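Local coordinates for flavin-nucleotide-binding protein (Mycobacterium smegmatis, PDB 4YBN), which binds FAD and heme b in a split beta-barrel fold of the pyridoxamine 5'-phosphate oxidase-related flavoproteins, and probably serves as an oxidoreductase, at residues A[188-192]-A[214-219]; A[37-41]-A[72-78]. All blocks are in the same frame, centred on the assembly; numbering follows the deposited sequence.

Contact 1: residues A[188-192]-A[214-219]; sequences LTTQY and MTGELR
Two backbone hydrogen bonds fix the register: L218 N donates to T190 O (3.0 Å) and Y192 N to G216 O (3.1 Å), each with an N-H...O angle of 168°. They frame Q191 and E217 as a non-hydrogen-bonded antiparallel pair, CA to CA 4.3 Å, in a single beta bridge between extended strand 188-192 and loop 214-219. A water joins Y192 O (2.9 Å), T215 OG1 (2.8 Å) and G216 N (2.5 Å). Beyond the bridge, Y192 (chi1 m) lays its ring against the loop: M214 CB stands 4.1 Å from the centroid, 5° off the normal, a CH-pi contact, while Y192 OH approaches L218 CD1 at 3.8 Å. T190 CG2 meets L218 CD2 at 3.7 Å. Following helix 209-212, the loop adds a one-bridge extension to the end of strand 184-192, beside the dimer interface: the backbone of L188 hydrogen-bonds to that of D87 of strand 78-91, T190 OG1 to T190 OG1 of the second subunit, and residues 188-192 form an antiparallel ladder with that subunit.

Contact 2: residues A[37-41]-A[72-78]; sequences VALVR and ALAEGAP
V37 (chi1 t) starts the extended segment, its CB directed toward 72-78 and its CG1 4.2 Å from L73 CD1. A38 points away, packing on A38 of the second subunit. L39, with chi1 p and chi2 t, is the apolar centre: CD1 lies 3.8 Å from A72 CB, 3.8 Å from A77 CB and 4.5 Å from L73 CD2. Its CA is 6.3 Å from that of P78. A water accepts from V40 N (3.0 Å) and donates to P78 O (2.7 Å). R41 folds back, NE donating to V40 O (2.8 Å); its guanidinium has A72 CB over one face (NH1 to CB 3.7 Å), with NH2 3.6 Å from A77 CB. Helix 68-74 ends in a Schellman motif, A77 N to A72 O 3.1 Å and G76 N to L73 O 3.0 Å, G76 phi being 109°. This turn leads into strand 78-91, antiparallel to 34-41 through A38 and A80; the helix, whose W69 binds FAD, thus packs on a wall of the split beta-barrel.

In the fold
Both segments of contact 2 come earlier in the chain than either of contact 1, and the two contacts flank the middle of the subunit. Their centres lie 31 Å apart and their nearest atoms about 16 Å apart. The shared element is the antiparallel sheet: strand 78-91, entered directly from the 72-78 turn, pairs with both 34-41 and 184-192, so one strand connects the two places. Each contact also touches the second subunit: contact 1 through packing and a beta ladder that continues the sheet across the interface, contact 2 through packing. Bound FAD is about 8 Å from the side chain of A72 and about 10 Å from that of L218, and heme about 8 Å from that of M214, none a direct contact.

Contact 1: residues A[188-192]-A[214-219]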
ATOM      1  N   LEU A 188      -9.628   5.975   8.173  1.00 25.99           N
ATOM      2  CA  LEU A 188      -9.666   4.845   7.235  1.00 24.97           C
ATOM      3  C   LEU A 188      -9.253   3.597   7.983  1.00 27.81           C
ATOM      4  O   LEU A 188      -8.290   3.596   8.743  1.00 25.51           O
ATOM      5  CB  LEU A 188      -8.747   5.089   6.055  1.00 24.41           C
ATOM      6  CG  LEU A 188      -9.274   6.124   5.053  1.00 23.87           C
ATOM      7  CD1 LEU A 188      -8.200   6.774   4.202  1.00 26.39           C
ATOM      8  CD2 LEU A 188     -10.356   5.546   4.153  1.00 26.52           C
ATOM      9  N   THR A 189     -10.046   2.536   7.800  1.00 31.85           N
ATOM     10  CA  THR A 189      -9.723   1.237   8.372  1.00 33.53           C
ATOM     11  C   THR A 189      -9.936   0.168   7.312  1.00 31.98           C
ATOM     12  O   THR A 189     -10.736   0.320   6.405  1.00 25.00           O
ATOM     13  CB  THR A 189     -10.590   0.892   9.577  1.00 34.72           C
ATOM     14  OG1 THR A 189     -11.955   0.858   9.180  1.00 37.79           O
ATOM     15  CG2 THR A 189     -10.471   1.951  10.664  1.00 37.27           C
ATOM     16  N   THR A 190      -9.191  -0.914   7.464  1.00 29.76           N
ATOM     17  CA  THR A 190      -9.276  -2.026   6.572  1.00 28.37           C
ATOM     18  C   THR A 190      -9.755  -3.156   7.406  1.00 29.38           C
ATOM     19  O   THR A 190      -9.211  -3.424   8.467  1.00 30.33           O
ATOM     20  CB  THR A 190      -7.932  -2.251   5.879  1.00 32.31           C
ATOM     21  OG1 THR A 190      -7.723  -1.152   4.980  1.00 35.43           O
ATOM     22  CG2 THR A 190      -7.956  -3.528   5.057  1.00 28.54           C
ATOM     23  N   GLN A 191     -10.843  -3.786   6.949  1.00 29.43           N
ATOM     24  CA  GLN A 191     -11.527  -4.800   7.697  1.00 31.46           C
ATOM     25  C   GLN A 191     -11.828  -6.057   6.889  1.00 25.23           C
ATOM     26  O   GLN A 191     -12.112  -5.964   5.706  1.00 25.10           O
ATOM     27  CB  GLN A 191     -12.834  -4.231   8.223  1.00 40.25           C
ATOM     28  CG  GLN A 191     -12.778  -4.061   9.732  1.00 51.49           C
ATOM     29  CD  GLN A 191     -13.797  -3.051  10.172  1.00 61.99           C
ATOM     30  OE1 GLN A 191     -13.581  -1.840  10.037  1.00 61.87           O
ATOM     31  NE2 GLN A 191     -14.939  -3.544  10.682  1.00 68.79           N
ATOM     32  N   TYR A 192     -11.834  -7.187   7.579  1.00 24.72           N
ATOM     33  CA  TYR A 192     -12.248  -8.452   7.008  1.00 24.16           C
ATOM     34  C   TYR A 192     -13.794  -8.472   6.874  1.00 25.73           C
ATOM     35  O   TYR A 192     -14.477  -8.103   7.791  1.00 24.97           O
ATOM     36  CB  TYR A 192     -11.847  -9.603   7.906  1.00 26.51           C
ATOM     37  CG  TYR A 192     -10.371  -9.867   8.072  1.00 28.88           C
ATOM     38  CD1 TYR A 192      -9.636 -10.376   7.040  1.00 27.57           C
ATOM     39  CD2 TYR A 192      -9.726  -9.570   9.288  1.00 27.94           C
ATOM     40  CE1 TYR A 192      -8.284 -10.602   7.180  1.00 28.43           C
ATOM     41  CE2 TYR A 192      -8.397  -9.800   9.438  1.00 30.12           C
ATOM     42  CZ  TYR A 192      -7.685 -10.318   8.377  1.00 30.12           C
ATOM     43  OH  TYR A 192      -6.317 -10.544   8.550  1.00 32.87           O
ATOM     44  N   MET A 214     -10.283 -14.414  11.620  1.00 26.45           N
ATOM     45  CA  MET A 214     -10.065 -13.354  10.629  1.00 27.87           C
ATOM     46  C   MET A 214     -11.270 -12.413  10.631  1.00 29.17           C
ATOM     47  O   MET A 214     -12.095 -12.410   9.747  1.00 26.62           O
ATOM     48  CB  MET A 214      -9.813 -13.978   9.235  1.00 27.99           C
ATOM     49  CG  MET A 214      -8.474 -14.714   9.226  1.00 28.81           C
ATOM     50  SD  MET A 214      -8.364 -15.660   7.710  1.00 31.33           S
ATOM     51  CE  MET A 214      -7.812 -14.369   6.603  1.00 28.21           C
ATOM     52  N   THR A 215     -11.377 -11.661  11.717  1.00 31.19           N
ATOM     53  CA  THR A 215     -12.432 -10.713  11.882  1.00 35.68           C
ATOM     54  C   THR A 215     -11.840  -9.422  12.520  1.00 32.31           C
ATOM     55  O   THR A 215     -10.804  -9.457  13.185  1.00 34.10           O
ATOM     56  CB  THR A 215     -13.534 -11.344  12.766  1.00 42.11           C
ATOM     57  OG1 THR A 215     -14.762 -10.651  12.539  1.00 47.66           O
ATOM     58  CG2 THR A 215     -13.125 -11.320  14.253  1.00 36.39           C
ATOM     59  N   GLY A 216     -12.521  -8.317  12.336  1.00 32.27           N
ATOM     60  CA  GLY A 216     -12.032  -7.004  12.790  1.00 35.92           C
ATOM     61  C   GLY A 216     -11.114  -6.393  11.754  1.00 34.58           C
ATOM     62  O   GLY A 216     -11.148  -6.724  10.549  1.00 25.37           O
ATOM     63  N   GLU A 217     -10.215  -5.573  12.254  1.00 36.68           N
ATOM     64  CA  GLU A 217      -9.290  -4.890  11.412  1.00 39.18           C
ATOM     65  C   GLU A 217      -8.132  -5.775  11.042  1.00 41.44           C
ATOM     66  O   GLU A 217      -7.564  -6.522  11.824  1.00 43.28           O
ATOM     67  CB  GLU A 217      -8.782  -3.617  12.060  1.00 44.33           C
ATOM     68  CG  GLU A 217      -9.855  -2.566  12.215  1.00 44.96           C
ATOM     69  CD  GLU A 217      -9.336  -1.291  12.865  1.00 50.96           C
ATOM     70  OE1 GLU A 217      -8.107  -1.094  12.986  1.00 45.98           O
ATOM     71  OE2 GLU A 217     -10.173  -0.474  13.251  1.00 52.36           O
ATOM     72  N   LEU A 218      -7.810  -5.667   9.790  1.00 40.21           N
ATOM     73  CA  LEU A 218      -6.787  -6.448   9.153  1.00 43.29           C
ATOM     74  C   LEU A 218      -5.538  -6.420   9.983  1.00 48.36           C
ATOM     75  O   LEU A 218      -5.113  -5.327  10.330  1.00 44.81           O
ATOM     76  CB  LEU A 218      -6.479  -5.785   7.820  1.00 41.10           C
ATOM     77  CG  LEU A 218      -5.122  -6.047   7.222  1.00 44.85           C
ATOM     78  CD1 LEU A 218      -5.139  -7.476   6.692  1.00 44.25           C
ATOM     79  CD2 LEU A 218      -4.758  -4.969   6.202  1.00 40.63           C
ATOM     80  N   ARG A 219      -4.966  -7.605  10.299  1.00 45.01           N
ATOM     81  CA  ARG A 219      -3.609  -7.700  10.914  1.00 46.61           C
ATOM     82  C   ARG A 219      -2.709  -8.754  10.201  1.00 36.90           C
ATOM     83  O   ARG A 219      -3.168  -9.483   9.319  1.00 43.54           O
ATOM     84  CB  ARG A 219      -3.664  -7.857  12.465  1.00 45.60           C
ATOM     85  CG  ARG A 219      -3.879  -6.501  13.153  1.00 53.33           C
ATOM     86  CD  ARG A 219      -3.382  -6.437  14.573  1.00 52.82           C
ATOM     87  NE  ARG A 219      -1.923  -6.468  14.797  1.00 56.01           N
ATOM     88  CZ  ARG A 219      -1.350  -7.122  15.813  1.00 56.60           C
ATOM     89  NH1 ARG A 219      -2.101  -7.857  16.630  1.00 54.86           N
ATOM     90  NH2 ARG A 219      -0.026  -7.090  16.000  1.00 63.68           N
TER
HETATM   91  O   HOH W   1     -14.351  -8.608  10.652  1.00 39.20           O

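Contact 2: residues A[37-41]-A[72-78]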
ATOM      1  N   VAL A  37       8.095  -3.917  -3.114  1.00 17.87           N
ATOM      2  CA  VAL A  37       9.527  -4.161  -3.208  1.00 20.75           C
ATOM      3  C   VAL A  37      10.083  -3.485  -4.458  1.00 22.75           C
ATOM      4  O   VAL A  37       9.524  -3.578  -5.512  1.00 23.40           O
ATOM      5  CB  VAL A  37       9.822  -5.637  -3.306  1.00 21.17           C
ATOM      6  CG1 VAL A  37      11.301  -5.879  -3.585  1.00 24.32           C
ATOM      7  CG2 VAL A  37       9.393  -6.359  -2.057  1.00 22.70           C
ATOM      8  N   ALA A  38      11.131  -2.725  -4.267  1.00 20.42           N
ATOM      9  CA  ALA A  38      11.799  -1.989  -5.331  1.00 20.55           C
ATOM     10  C   ALA A  38      13.209  -2.536  -5.515  1.00 21.43           C
ATOM     11  O   ALA A  38      13.912  -2.818  -4.521  1.00 20.82           O
ATOM     12  CB  ALA A  38      11.872  -0.545  -4.937  1.00 21.25           C
ATOM     13  N   LEU A  39      13.628  -2.698  -6.769  1.00 18.19           N
ATOM     14  CA  LEU A  39      14.931  -3.105  -7.108  1.00 20.94           C
ATOM     15  C   LEU A  39      15.300  -2.444  -8.465  1.00 24.19           C
ATOM     16  O   LEU A  39      14.510  -1.715  -9.065  1.00 21.95           O
ATOM     17  CB  LEU A  39      15.017  -4.605  -7.220  1.00 21.09           C
ATOM     18  CG  LEU A  39      14.230  -5.332  -8.293  1.00 26.40           C
ATOM     19  CD1 LEU A  39      14.926  -6.615  -8.685  1.00 28.00           C
ATOM     20  CD2 LEU A  39      12.823  -5.623  -7.779  1.00 28.76           C
ATOM     21  N   VAL A  40      16.516  -2.694  -8.906  1.00 22.36           N
ATOM     22  CA  VAL A  40      17.045  -2.082 -10.124  1.00 25.09           C
ATOM     23  C   VAL A  40      17.334  -3.211 -11.107  1.00 29.39           C
ATOM     24  O   VAL A  40      17.906  -4.268 -10.738  1.00 26.73           O
ATOM     25  CB  VAL A  40      18.312  -1.346  -9.791  1.00 26.35           C
ATOM     26  CG1 VAL A  40      18.843  -0.583 -10.993  1.00 32.56           C
ATOM     27  CG2 VAL A  40      18.095  -0.356  -8.646  1.00 25.45           C
ATOM     28  N   ARG A  41      16.856  -3.039 -12.333  1.00 29.30           N
ATOM     29  CA  ARG A  41      17.236  -3.900 -13.473  1.00 33.86           C
ATOM     30  C   ARG A  41      17.724  -3.030 -14.593  1.00 39.95           C
ATOM     31  O   ARG A  41      17.019  -2.075 -15.012  1.00 38.20           O
ATOM     32  CB  ARG A  41      16.033  -4.654 -13.995  1.00 35.61           C
ATOM     33  CG  ARG A  41      15.385  -5.514 -12.953  1.00 41.32           C
ATOM     34  CD  ARG A  41      16.168  -6.816 -12.728  1.00 45.40           C
ATOM     35  NE  ARG A  41      17.273  -6.750 -11.756  1.00 45.43           N
ATOM     36  CZ  ARG A  41      18.222  -7.683 -11.618  1.00 41.74           C
ATOM     37  NH1 ARG A  41      18.274  -8.720 -12.435  1.00 44.63           N
ATOM     38  NH2 ARG A  41      19.149  -7.555 -10.683  1.00 43.35           N
ATOM     39  N   ALA A  72      15.555 -12.419  -9.406  1.00 20.63           N
ATOM     40  CA  ALA A  72      16.469 -11.284  -9.353  1.00 22.28           C
ATOM     41  C   ALA A  72      16.871 -11.020  -7.937  1.00 21.40           C
ATOM     42  O   ALA A  72      18.037 -10.866  -7.618  1.00 19.25           O
ATOM     43  CB  ALA A  72      15.840 -10.062  -9.999  1.00 22.27           C
ATOM     44  N   LEU A  73      15.922 -11.105  -7.011  1.00 18.87           N
ATOM     45  CA  LEU A  73      16.235 -10.936  -5.635  1.00 18.42           C
ATOM     46  C   LEU A  73      17.039 -12.097  -5.073  1.00 17.28           C
ATOM     47  O   LEU A  73      17.925 -11.898  -4.265  1.00 18.72           O
ATOM     48  CB  LEU A  73      14.941 -10.834  -4.826  1.00 19.21           C
ATOM     49  CG  LEU A  73      14.083  -9.566  -5.086  1.00 18.69           C
ATOM     50  CD1 LEU A  73      12.769  -9.767  -4.337  1.00 21.08           C
ATOM     51  CD2 LEU A  73      14.801  -8.354  -4.550  1.00 20.74           C
ATOM     52  N   ALA A  74      16.709 -13.305  -5.484  1.00 17.61           N
ATOM     53  CA  ALA A  74      17.435 -14.486  -5.050  1.00 18.80           C
ATOM     54  C   ALA A  74      18.933 -14.414  -5.507  1.00 22.86           C
ATOM     55  O   ALA A  74      19.836 -14.781  -4.788  1.00 24.52           O
ATOM     56  CB  ALA A  74      16.846 -15.692  -5.658  1.00 20.24           C
ATOM     57  N   GLU A  75      19.150 -13.792  -6.640  1.00 22.72           N
ATOM     58  CA  GLU A  75      20.506 -13.621  -7.212  1.00 23.98           C
ATOM     59  C   GLU A  75      21.235 -12.429  -6.609  1.00 24.51           C
ATOM     60  O   GLU A  75      22.383 -12.150  -6.972  1.00 26.35           O
ATOM     61  CB  GLU A  75      20.407 -13.482  -8.718  1.00 24.01           C
ATOM     62  CG  GLU A  75      20.012 -14.825  -9.348  1.00 28.11           C
ATOM     63  CD  GLU A  75      19.625 -14.761 -10.847  1.00 31.21           C
ATOM     64  OE1 GLU A  75      19.761 -13.732 -11.536  1.00 31.69           O
ATOM     65  OE2 GLU A  75      19.108 -15.773 -11.362  1.00 43.37           O
ATOM     66  N   GLY A  76      20.617 -11.727  -5.658  1.00 20.75           N
ATOM     67  CA  GLY A  76      21.333 -10.741  -4.917  1.00 19.60           C
ATOM     68  C   GLY A  76      20.988  -9.292  -5.208  1.00 20.72           C
ATOM     69  O   GLY A  76      21.626  -8.404  -4.675  1.00 21.69           O
ATOM     70  N   ALA A  77      19.928  -8.993  -5.966  1.00 23.20           N
ATOM     71  CA  ALA A  77      19.562  -7.567  -6.239  1.00 22.50           C
ATOM     72  C   ALA A  77      19.299  -6.810  -4.948  1.00 22.02           C
ATOM     73  O   ALA A  77      18.414  -7.157  -4.157  1.00 21.18           O
ATOM     74  CB  ALA A  77      18.344  -7.505  -7.166  1.00 22.23           C
ATOM     75  N   PRO A  78      20.032  -5.741  -4.720  1.00 19.41           N
ATOM     76  CA  PRO A  78      19.752  -4.923  -3.554  1.00 19.04           C
ATOM     77  C   PRO A  78      18.299  -4.416  -3.648  1.00 21.47           C
ATOM     78  O   PRO A  78      17.849  -4.157  -4.728  1.00 20.13           O
ATOM     79  CB  PRO A  78      20.720  -3.786  -3.708  1.00 21.34           C
ATOM     80  CG  PRO A  78      21.860  -4.362  -4.438  1.00 21.50           C
ATOM     81  CD  PRO A  78      21.227  -5.264  -5.451  1.00 22.36           C
TER
HETATM   82  O   HOH W   2      18.757  -3.693  -7.195  1.00 19.50           O
HETATM   83  O   HOH W   3      19.920  -9.838  -9.337  1.00 31.32           O